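Local coordinates for protein putative sporulation-specific glycosylase YdhD (Bacillus subtilis subsp. subtilis str. 168, PDB 3CZ8) that probably hydrolyses glycosidic bonds in polysaccharides during sporulation, this chain being the family 18 glycosyl hydrolase part of a longer protein that also carries LysM domains, at residues A95-V100 / L134-D139; V152-S157 / R202-F207; R215-G220 / Y298-I303. The protein carries 1 engineered substitution. One frame throughout, in Å; residues are numbered along the deposited sequence.

Contact 1: A95-V100 / L134-D139; sequences ARTNLV and LRQLRD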
loop_
_atom_site.group_PDB
_atom_site.type_symbol
_atom_site.label_atom_id
_atom_site.label_comp_id
_atom_site.label_asym_id
_atom_site.label_seq_id
_atom_site.Cartn_x
_atom_site.Cartn_y
_atom_site.Cartn_z
ATOM N N ALA A 95 13.223 22.281 -25.208
ATOM C CA ALA A 95 12.700 21.104 -24.503
ATOM C C ALA A 95 11.822 21.453 -23.308
ATOM O O ALA A 95 10.797 20.805 -23.085
ATOM C CB ALA A 95 13.829 20.177 -24.075
ATOM N N ARG A 96 12.211 22.471 -22.544
ATOM C CA ARG A 96 11.401 22.871 -21.396
ATOM C C ARG A 96 10.139 23.646 -21.793
ATOM O O ARG A 96 9.147 23.610 -21.071
ATOM C CB ARG A 96 12.225 23.583 -20.310
ATOM C CG ARG A 96 12.849 24.897 -20.703
ATOM C CD ARG A 96 13.628 25.486 -19.539
ATOM N NE ARG A 96 14.116 26.826 -19.856
ATOM C CZ ARG A 96 15.326 27.100 -20.340
ATOM N NH1 ARG A 96 16.202 26.129 -20.557
ATOM N NH2 ARG A 96 15.663 28.355 -20.599
ATOM N N THR A 97 10.179 24.313 -22.948
ATOM C CA THR A 97 8.985 24.892 -23.574
ATOM C C THR A 97 8.072 23.770 -24.065
ATOM O O THR A 97 6.858 23.811 -23.851
ATOM C CB THR A 97 9.355 25.834 -24.753
ATOM O OG1 THR A 97 10.065 26.969 -24.250
ATOM C CG2 THR A 97 8.118 26.332 -25.483
ATOM N N ASN A 98 8.672 22.770 -24.711
ATOM C CA ASN A 98 7.955 21.575 -25.148
ATOM C C ASN A 98 7.280 20.865 -23.976
ATOM O O ASN A 98 6.121 20.473 -24.086
ATOM C CB ASN A 98 8.893 20.615 -25.894
ATOM C CG ASN A 98 8.195 19.343 -26.351
ATOM O OD1 ASN A 98 7.028 19.362 -26.743
ATOM N ND2 ASN A 98 8.918 18.230 -26.313
ATOM N N LEU A 99 7.999 20.734 -22.861
ATOM C CA LEU A 99 7.457 20.127 -21.641
ATOM C C LEU A 99 6.310 20.940 -21.039
ATOM O O LEU A 99 5.288 20.368 -20.649
ATOM C CB LEU A 99 8.570 19.868 -20.606
ATOM C CG LEU A 99 8.179 19.190 -19.283
ATOM C CD1 LEU A 99 7.440 17.876 -19.509
ATOM C CD2 LEU A 99 9.386 18.957 -18.403
ATOM N N VAL A 100 6.478 22.262 -20.984
ATOM C CA VAL A 100 5.433 23.179 -20.500
ATOM C C VAL A 100 4.132 23.047 -21.316
ATOM O O VAL A 100 3.038 22.936 -20.745
ATOM C CB VAL A 100 5.947 24.656 -20.443
ATOM C CG1 VAL A 100 4.800 25.652 -20.391
ATOM C CG2 VAL A 100 6.852 24.863 -19.234
ATOM N N LEU A 134 9.635 26.326 -13.725
ATOM C CA LEU A 134 8.433 26.348 -12.904
ATOM C C LEU A 134 7.661 27.660 -13.029
ATOM O O LEU A 134 6.430 27.661 -12.929
ATOM C CB LEU A 134 8.767 26.064 -11.439
ATOM C CG LEU A 134 9.254 24.651 -11.095
ATOM C CD1 LEU A 134 9.803 24.665 -9.710
ATOM C CD2 LEU A 134 8.170 23.584 -11.232
ATOM N N ARG A 135 8.385 28.760 -13.247
ATOM C CA ARG A 135 7.773 30.048 -13.585
ATOM C C ARG A 135 7.078 29.986 -14.944
ATOM O O ARG A 135 5.972 30.501 -15.102
ATOM C CB ARG A 135 8.804 31.189 -13.556
ATOM C CG ARG A 135 8.290 32.525 -14.122
ATOM C CD ARG A 135 9.167 33.707 -13.750
ATOM N NE ARG A 135 8.791 34.282 -12.458
ATOM C CZ ARG A 135 9.540 34.230 -11.360
ATOM N NH1 ARG A 135 9.101 34.781 -10.234
ATOM N NH2 ARG A 135 10.726 33.629 -11.382
ATOM N N GLN A 136 7.725 29.349 -15.917
ATOM C CA GLN A 136 7.162 29.220 -17.253
ATOM C C GLN A 136 5.926 28.316 -17.211
ATOM O O GLN A 136 4.953 28.538 -17.933
ATOM C CB GLN A 136 8.203 28.674 -18.234
ATOM C CG GLN A 136 7.972 29.140 -19.672
ATOM C CD GLN A 136 8.653 28.275 -20.719
ATOM O OE1 GLN A 136 8.022 27.861 -21.690
ATOM N NE2 GLN A 136 9.943 28.002 -20.531
ATOM N N LEU A 137 5.974 27.315 -16.337
ATOM C CA LEU A 137 4.854 26.416 -16.111
ATOM C C LEU A 137 3.712 27.078 -15.339
ATOM O O LEU A 137 2.545 26.847 -15.694
ATOM C CB LEU A 137 5.320 25.132 -15.415
ATOM C CG LEU A 137 4.307 23.996 -15.268
ATOM C CD1 LEU A 137 3.790 23.506 -16.629
ATOM C CD2 LEU A 137 4.915 22.853 -14.470
ATOM N N ARG A 138 3.995 27.840 -14.309
ATOM C CA ARG A 138 2.982 28.625 -13.679
ATOM C C ARG A 138 2.194 29.525 -14.624
ATOM O O ARG A 138 1.005 29.525 -14.589
ATOM C CB ARG A 138 3.537 29.378 -12.500
ATOM C CG ARG A 138 2.738 30.540 -12.081
ATOM C CD ARG A 138 1.520 30.153 -11.324
ATOM N NE ARG A 138 1.777 30.282 -9.924
ATOM C CZ ARG A 138 0.971 30.838 -9.057
ATOM N NH1 ARG A 138 1.319 30.900 -7.797
ATOM N NH2 ARG A 138 -0.169 31.312 -9.439
ATOM N N ASP A 139 2.878 30.268 -15.470
ATOM C CA ASP A 139 2.248 31.186 -16.375
ATOM C C ASP A 139 1.264 30.489 -17.261
ATOM O O ASP A 139 0.172 30.949 -17.411
ATOM C CB ASP A 139 3.274 31.887 -17.247
ATOM C CG ASP A 139 4.017 32.944 -16.528
ATOM O OD1 ASP A 139 4.991 33.432 -17.075
ATOM O OD2 ASP A 139 3.651 33.290 -15.427
HETATM O O HOH W 1 12.042 27.635 -22.576
#

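Contact 2: V152-S157 / R202-F207; sequences VPAKTS and RRTIEF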
loop_
_atom_site.group_PDB
_atom_site.type_symbol
_atom_site.label_atom_id
_atom_site.label_comp_id
_atom_site.label_asym_id
_atom_site.label_seq_id
_atom_site.Cartn_x
_atom_site.Cartn_y
_atom_site.Cartn_z
ATOM N N VAL A 152 8.984 18.518 -3.027
ATOM C CA VAL A 152 10.401 18.821 -2.776
ATOM C C VAL A 152 10.916 18.024 -1.571
ATOM O O VAL A 152 10.135 17.673 -0.681
ATOM C CB VAL A 152 10.676 20.360 -2.554
ATOM C CG1 VAL A 152 10.351 21.175 -3.799
ATOM C CG2 VAL A 152 9.933 20.897 -1.340
ATOM N N PRO A 153 12.231 17.715 -1.542
ATOM C CA PRO A 153 12.772 17.106 -0.325
ATOM C C PRO A 153 12.893 18.138 0.794
ATOM O O PRO A 153 13.027 19.333 0.522
ATOM C CB PRO A 153 14.167 16.621 -0.752
ATOM C CG PRO A 153 14.228 16.786 -2.238
ATOM C CD PRO A 153 13.264 17.865 -2.580
ATOM N N ALA A 154 12.825 17.675 2.038
ATOM C CA ALA A 154 12.949 18.548 3.199
ATOM C C ALA A 154 14.337 19.173 3.275
ATOM O O ALA A 154 15.347 18.480 3.117
ATOM C CB ALA A 154 12.651 17.781 4.466
ATOM N N LYS A 155 14.368 20.484 3.501
ATOM C CA LYS A 155 15.612 21.246 3.598
ATOM C C LYS A 155 15.647 21.992 4.915
ATOM O O LYS A 155 14.623 22.523 5.361
ATOM C CB LYS A 155 15.745 22.248 2.440
ATOM C CG LYS A 155 16.156 21.627 1.117
ATOM C CD LYS A 155 16.334 22.664 0.008
ATOM C CE LYS A 155 17.562 23.534 0.218
ATOM N NZ LYS A 155 18.024 24.159 -1.051
ATOM N N THR A 156 16.834 22.023 5.522
ATOM C CA THR A 156 17.061 22.741 6.778
ATOM C C THR A 156 18.034 23.903 6.580
ATOM O O THR A 156 18.078 24.838 7.386
ATOM C CB THR A 156 17.551 21.806 7.914
ATOM O OG1 THR A 156 17.576 22.531 9.149
ATOM C CG2 THR A 156 18.947 21.249 7.625
ATOM N N SER A 157 18.793 23.853 5.484
ATOM C CA SER A 157 19.714 24.924 5.097
ATOM C C SER A 157 19.978 24.814 3.598
ATOM O O SER A 157 19.412 23.949 2.931
ATOM C CB SER A 157 21.030 24.826 5.875
ATOM O OG SER A 157 21.843 23.783 5.367
ATOM N N ARG A 202 10.727 20.476 12.704
ATOM C CA ARG A 202 10.770 21.823 13.289
ATOM C C ARG A 202 11.720 22.733 12.514
ATOM O O ARG A 202 11.324 23.810 12.070
ATOM C CB ARG A 202 11.216 21.737 14.753
ATOM C CG ARG A 202 11.419 23.076 15.465
ATOM C CD ARG A 202 10.197 23.471 16.269
ATOM N NE ARG A 202 9.861 22.459 17.268
ATOM C CZ ARG A 202 8.686 22.367 17.884
ATOM N NH1 ARG A 202 7.711 23.231 17.613
ATOM N NH2 ARG A 202 8.486 21.399 18.773
ATOM N N ARG A 203 12.962 22.273 12.351
ATOM C CA ARG A 203 13.995 22.989 11.601
ATOM C C ARG A 203 13.619 23.223 10.139
ATOM O O ARG A 203 13.874 24.303 9.607
ATOM C CB ARG A 203 15.327 22.244 11.677
ATOM C CG ARG A 203 16.098 22.447 12.964
ATOM C CD ARG A 203 17.228 21.435 13.074
ATOM N NE ARG A 203 17.985 21.585 14.316
ATOM C CZ ARG A 203 17.671 21.002 15.474
ATOM N NH1 ARG A 203 16.604 20.217 15.574
ATOM N NH2 ARG A 203 18.432 21.208 16.540
ATOM N N THR A 204 13.020 22.209 9.507
ATOM C CA THR A 204 12.553 22.295 8.116
ATOM C C THR A 204 11.489 23.378 7.967
ATOM O O THR A 204 11.583 24.218 7.069
ATOM C CB THR A 204 12.000 20.934 7.613
ATOM O OG1 THR A 204 13.026 19.940 7.712
ATOM C CG2 THR A 204 11.533 21.023 6.161
ATOM N N ILE A 205 10.501 23.363 8.866
ATOM C CA ILE A 205 9.431 24.361 8.883
ATOM C C ILE A 205 10.002 25.776 9.078
ATOM O O ILE A 205 9.679 26.686 8.310
ATOM C CB ILE A 205 8.357 24.027 9.956
ATOM C CG1 ILE A 205 7.522 22.813 9.524
ATOM C CG2 ILE A 205 7.413 25.207 10.184
ATOM C CD1 ILE A 205 6.684 22.210 10.643
ATOM N N GLU A 206 10.892 25.920 10.064
ATOM C CA GLU A 206 11.508 27.200 10.430
ATOM C C GLU A 206 12.276 27.821 9.265
ATOM O O GLU A 206 12.223 29.034 9.055
ATOM C CB GLU A 206 12.443 27.008 11.630
ATOM C CG GLU A 206 12.360 28.106 12.689
ATOM C CD GLU A 206 11.383 27.771 13.803
ATOM O OE1 GLU A 206 11.586 26.750 14.494
ATOM O OE2 GLU A 206 10.419 28.535 13.998
ATOM N N PHE A 207 12.971 26.971 8.510
ATOM C CA PHE A 207 13.676 27.364 7.295
ATOM C C PHE A 207 12.709 27.745 6.166
ATOM O O PHE A 207 12.990 28.660 5.387
ATOM C CB PHE A 207 14.607 26.224 6.863
ATOM C CG PHE A 207 15.315 26.456 5.554
ATOM C CD1 PHE A 207 16.433 27.286 5.488
ATOM C CD2 PHE A 207 14.891 25.810 4.393
ATOM C CE1 PHE A 207 17.099 27.492 4.283
ATOM C CE2 PHE A 207 15.551 26.005 3.188
ATOM C CZ PHE A 207 16.662 26.847 3.133
#

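Contact 3: R215-G220 / Y298-I303; sequences RKIIIG and YRLQAI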
loop_
_atom_site.group_PDB
_atom_site.type_symbol
_atom_site.label_atom_id
_atom_site.label_comp_id
_atom_site.label_asym_id
_atom_site.label_seq_id
_atom_site.Cartn_x
_atom_site.Cartn_y
_atom_site.Cartn_z
ATOM N N ARG A 215 0.511 29.287 4.096
ATOM C CA ARG A 215 -0.649 28.609 3.523
ATOM C C ARG A 215 -0.333 27.820 2.242
ATOM O O ARG A 215 -1.201 27.128 1.707
ATOM C CB ARG A 215 -1.790 29.606 3.282
ATOM C CG ARG A 215 -1.646 30.460 2.027
ATOM C CD ARG A 215 -3.003 30.965 1.564
ATOM N NE ARG A 215 -3.132 30.867 0.114
ATOM C CZ ARG A 215 -3.777 29.891 -0.521
ATOM N NH1 ARG A 215 -3.836 29.890 -1.845
ATOM N NH2 ARG A 215 -4.376 28.922 0.162
ATOM N N LYS A 216 0.899 27.945 1.747
ATOM C CA LYS A 216 1.374 27.164 0.604
ATOM C C LYS A 216 2.088 25.870 1.024
ATOM O O LYS A 216 2.461 25.066 0.171
ATOM C CB LYS A 216 2.357 27.990 -0.236
ATOM C CG LYS A 216 1.797 29.241 -0.876
ATOM C CD LYS A 216 2.770 29.753 -1.923
ATOM C CE LYS A 216 2.155 30.863 -2.742
ATOM N NZ LYS A 216 2.948 31.143 -3.963
ATOM N N ILE A 217 2.264 25.679 2.329
ATOM C CA ILE A 217 3.124 24.617 2.854
ATOM C C ILE A 217 2.342 23.384 3.307
ATOM O O ILE A 217 1.497 23.468 4.199
ATOM C CB ILE A 217 4.017 25.130 4.023
ATOM C CG1 ILE A 217 4.855 26.339 3.582
ATOM C CG2 ILE A 217 4.921 24.018 4.543
ATOM C CD1 ILE A 217 5.574 27.061 4.725
ATOM N N ILE A 218 2.651 22.243 2.694
ATOM C CA ILE A 218 2.073 20.964 3.087
ATOM C C ILE A 218 3.219 20.071 3.559
ATOM O O ILE A 218 4.191 19.875 2.831
ATOM C CB ILE A 218 1.278 20.309 1.916
ATOM C CG1 ILE A 218 -0.005 21.096 1.606
ATOM C CG2 ILE A 218 0.913 18.864 2.225
ATOM C CD1 ILE A 218 0.124 22.145 0.521
ATOM N N ILE A 219 3.122 19.567 4.789
ATOM C CA ILE A 219 4.124 18.631 5.318
ATOM C C ILE A 219 3.756 17.172 4.993
ATOM O O ILE A 219 2.814 16.614 5.555
ATOM C CB ILE A 219 4.368 18.830 6.843
ATOM C CG1 ILE A 219 4.714 20.294 7.174
ATOM C CG2 ILE A 219 5.445 17.870 7.364
ATOM C CD1 ILE A 219 5.977 20.855 6.485
ATOM N N GLY A 220 4.492 16.574 4.061
ATOM C CA GLY A 220 4.308 15.165 3.714
ATOM C C GLY A 220 4.835 14.238 4.798
ATOM O O GLY A 220 5.913 14.465 5.340
ATOM N N TYR A 298 2.243 26.070 13.514
ATOM C CA TYR A 298 2.846 27.024 12.595
ATOM C C TYR A 298 1.878 27.564 11.549
ATOM O O TYR A 298 2.315 28.204 10.583
ATOM C CB TYR A 298 4.061 26.400 11.912
ATOM C CG TYR A 298 5.290 26.356 12.778
ATOM C CD1 TYR A 298 5.597 25.231 13.538
ATOM C CD2 TYR A 298 6.159 27.440 12.829
ATOM C CE1 TYR A 298 6.742 25.192 14.330
ATOM C CE2 TYR A 298 7.305 27.409 13.612
ATOM C CZ TYR A 298 7.591 26.286 14.358
ATOM O OH TYR A 298 8.730 26.271 15.130
ATOM N N ARG A 299 0.580 27.303 11.762
ATOM C CA ARG A 299 -0.495 27.737 10.860
ATOM C C ARG A 299 -0.264 27.329 9.400
ATOM O O ARG A 299 -0.555 28.090 8.468
ATOM C CB ARG A 299 -0.744 29.248 10.985
ATOM C CG ARG A 299 -1.711 29.644 12.087
ATOM C CD ARG A 299 -1.902 31.157 12.123
ATOM N NE ARG A 299 -3.315 31.522 12.195
ATOM C CZ ARG A 299 -4.090 31.737 11.134
ATOM N NH1 ARG A 299 -5.365 32.058 11.299
ATOM N NH2 ARG A 299 -3.595 31.633 9.903
ATOM N N LEU A 300 0.255 26.119 9.205
ATOM C CA LEU A 300 0.537 25.587 7.870
ATOM C C LEU A 300 -0.740 25.085 7.199
ATOM O O LEU A 300 -1.760 24.913 7.862
ATOM C CB LEU A 300 1.580 24.472 7.970
ATOM C CG LEU A 300 3.068 24.794 7.782
ATOM C CD1 LEU A 300 3.484 26.238 8.095
ATOM C CD2 LEU A 300 3.919 23.797 8.544
ATOM N N GLN A 301 -0.676 24.842 5.890
ATOM C CA GLN A 301 -1.856 24.461 5.103
ATOM C C GLN A 301 -2.415 23.077 5.417
ATOM O O GLN A 301 -3.625 22.930 5.606
ATOM C CB GLN A 301 -1.567 24.568 3.601
ATOM C CG GLN A 301 -2.696 24.102 2.664
ATOM C CD GLN A 301 -3.941 25.001 2.692
ATOM O OE1 GLN A 301 -5.056 24.524 2.500
ATOM N NE2 GLN A 301 -3.749 26.299 2.913
ATOM N N ALA A 302 -1.537 22.074 5.469
ATOM C CA ALA A 302 -1.971 20.680 5.531
ATOM C C ALA A 302 -0.874 19.691 5.893
ATOM O O ALA A 302 0.319 20.002 5.839
ATOM C CB ALA A 302 -2.584 20.269 4.198
ATOM N N ILE A 303 -1.324 18.495 6.270
ATOM C CA ILE A 303 -0.519 17.283 6.292
ATOM C C ILE A 303 -0.783 16.587 4.946
ATOM O O ILE A 303 -1.910 16.604 4.450
ATOM C CB ILE A 303 -0.912 16.401 7.523
ATOM C CG1 ILE A 303 -0.211 16.900 8.805
ATOM C CG2 ILE A 303 -0.676 14.905 7.289
ATOM C CD1 ILE A 303 1.233 16.464 8.978
#

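Contact 1: A95-V100 / L134-D139
Gln136 reaches Thr97 and Val100 because its CG stands anti to the backbone N (chi1 -151°) and the chain runs on extended, carrying the terminal amide across to helix 93-110. Thr97, on its side, holds OG1 beside its own backbone N (chi1 -66°), and the hydroxyl is bonded one turn back to Pro93 O. That bond helps explain why Thr97 OG1 and Gln136 OE1, 3.4 Å apart, meet without a hydrogen bond: the two polar ends are joined through a water instead. The water donates to Thr97 OG1 at 2.7 Å and accepts from Gln136 NE2 at 3.0 Å, which probably fixes the turn of the amide, NE2 toward the water and OE1 3.6 Å from Thr97 CA. Beside this water-linked pair Val100 packs by its two methyl groups, CG1 3.8 Å from the backbone O of Gln136 and CG2 4.1 Å from Leu137 CB. The helix axes stay 9.8 Å apart and run in roughly the same direction, 33° from parallel, as expected of neighbouring outer helices of a TIM barrel. Phe133 and Arg140 of helix 127-143 extend the seam along Val100, Leu137 packs inward on Leu148 of strand 147-153, and Leu99 turns to Ile43 and Phe119 in the loops that follow barrel strands.

Contact 2: V152-S157 / R202-F207
The ring of Phe207 lies flat against the backbone of Thr156 and Ser157, which passes over one of its faces. Ser157 N sits 4.1 Å above the ring plane and over its centre, whereas Thr156 C is displaced toward the rim; Ser157 CA comes within 3.8 Å of Phe207 CE1. On the same side of the ring plane, displaced past the CD2-CE2 bond, Lys155 approaches obliquely, its carbonyl O 3.4 Å from Phe207 CD2 and its CB 3.8 Å from Phe207 CE2. The ring gets there because CG is anti to the backbone N (chi1 175°), throwing the side chain out from helix 198-208 beneath the loop. An alanine here would probably leave the Thr156-Ser157 peptide without its flat support and open a gap beside Lys155. One turn earlier the same carbonyl, Lys155 O, takes a CA-H...O contact from Thr204 CA (3.5 Å, 152° at the hydrogen). Thr204 CG2 meets Ala154 CB at 3.8 Å, and its hydroxyl is bonded to Glu200 O within the helix. The amine of Lys155 turns elsewhere, to the carbonyls of Tyr166 and Leu163. Ala154 and Thr204 both rest on Ile180 of the intervening strand 177-181. A loop leaving the C-terminal end of a TIM-barrel strand settles on a barrel helix, with the Ala154 side chain about 12 Å from that of Glu120, the predicted proton donor of this family 18 hydrolase.

Contact 3: R215-G220 / Y298-I303
Two parallel bridges, Ile218 with Ala302 and Ile219 with Ile303, bring strand 217-220 alongside the start of strand 302-310 in the wall of the barrel. Ile219 N donates to Ala302 O at 3.0 Å, and Ile219 is also backbone-bonded to Gly304 further along. The same Ala302 O also receives a CA-H...O contact from Ile218 CA at 3.4 Å, and Ile219 O gets one from Ile303 CA at 3.5 Å. Just before the bridges the pairing is looser, the bond from Gln301 N to Ile217 O being weak at 3.1 Å. The side chain of Gln301 adds a second link. CG is anti to the backbone N and the chain then bends to place CD (chi2 68°); from there NE2 donates to Arg215 O at 2.9 Å, in the carbonyl plane and on a lone pair, although the acceptor is tilted from the amide's own plane. The Arg215 side chain runs beside that of Gln301 and points the same way, its guanidinium turned 88° from the amide; NH2 is bonded to Tyr177 OH. This is the seam between neighbouring strands of a TIM barrel, with strand 177-181 flanking strand 217-220 on the far side. Residues 298-303 enter it from helix 285-297, which a Schellman motif ends, Arg299 taking positive phi as its C-prime residue. On the face of Ile219 and Ile303 the packing is toward that helix: Val295 touches both, and also Leu300, whose CD2 branch lies 3.8 Å from Ile219 CG1. On the opposite face Ile218 CG1 lies 3.7 Å from Ala302 CB, and Ile218 also touches Tyr177 and Phe179. The carbonyl O of Leu300 accepts a hydrogen bond from Asn18 ND2.

Overall arrangement
The three contacts belong to different parts of one TIM barrel. Contact 3 is core, a strand-to-strand seam carried by backbone bonds, one glutamine amide and aliphatic side chains; contacts 1 and 2 are partly buried, the first pairing two outer helices and the second a loop with a helix. Neither of these has a direct hydrogen bond across it: a water spans contact 1, and an aromatic face with a CA-H...O contact serves contact 2. Contacts 2 and 3 share the apolar meeting of Ile205 with Leu300 and a probable hydrogen bond between Glu206 and Tyr298. Contact 1 stands about 25 Å from contact 3, centre to centre, yet helix 127-143 leads into the strand of contact 2.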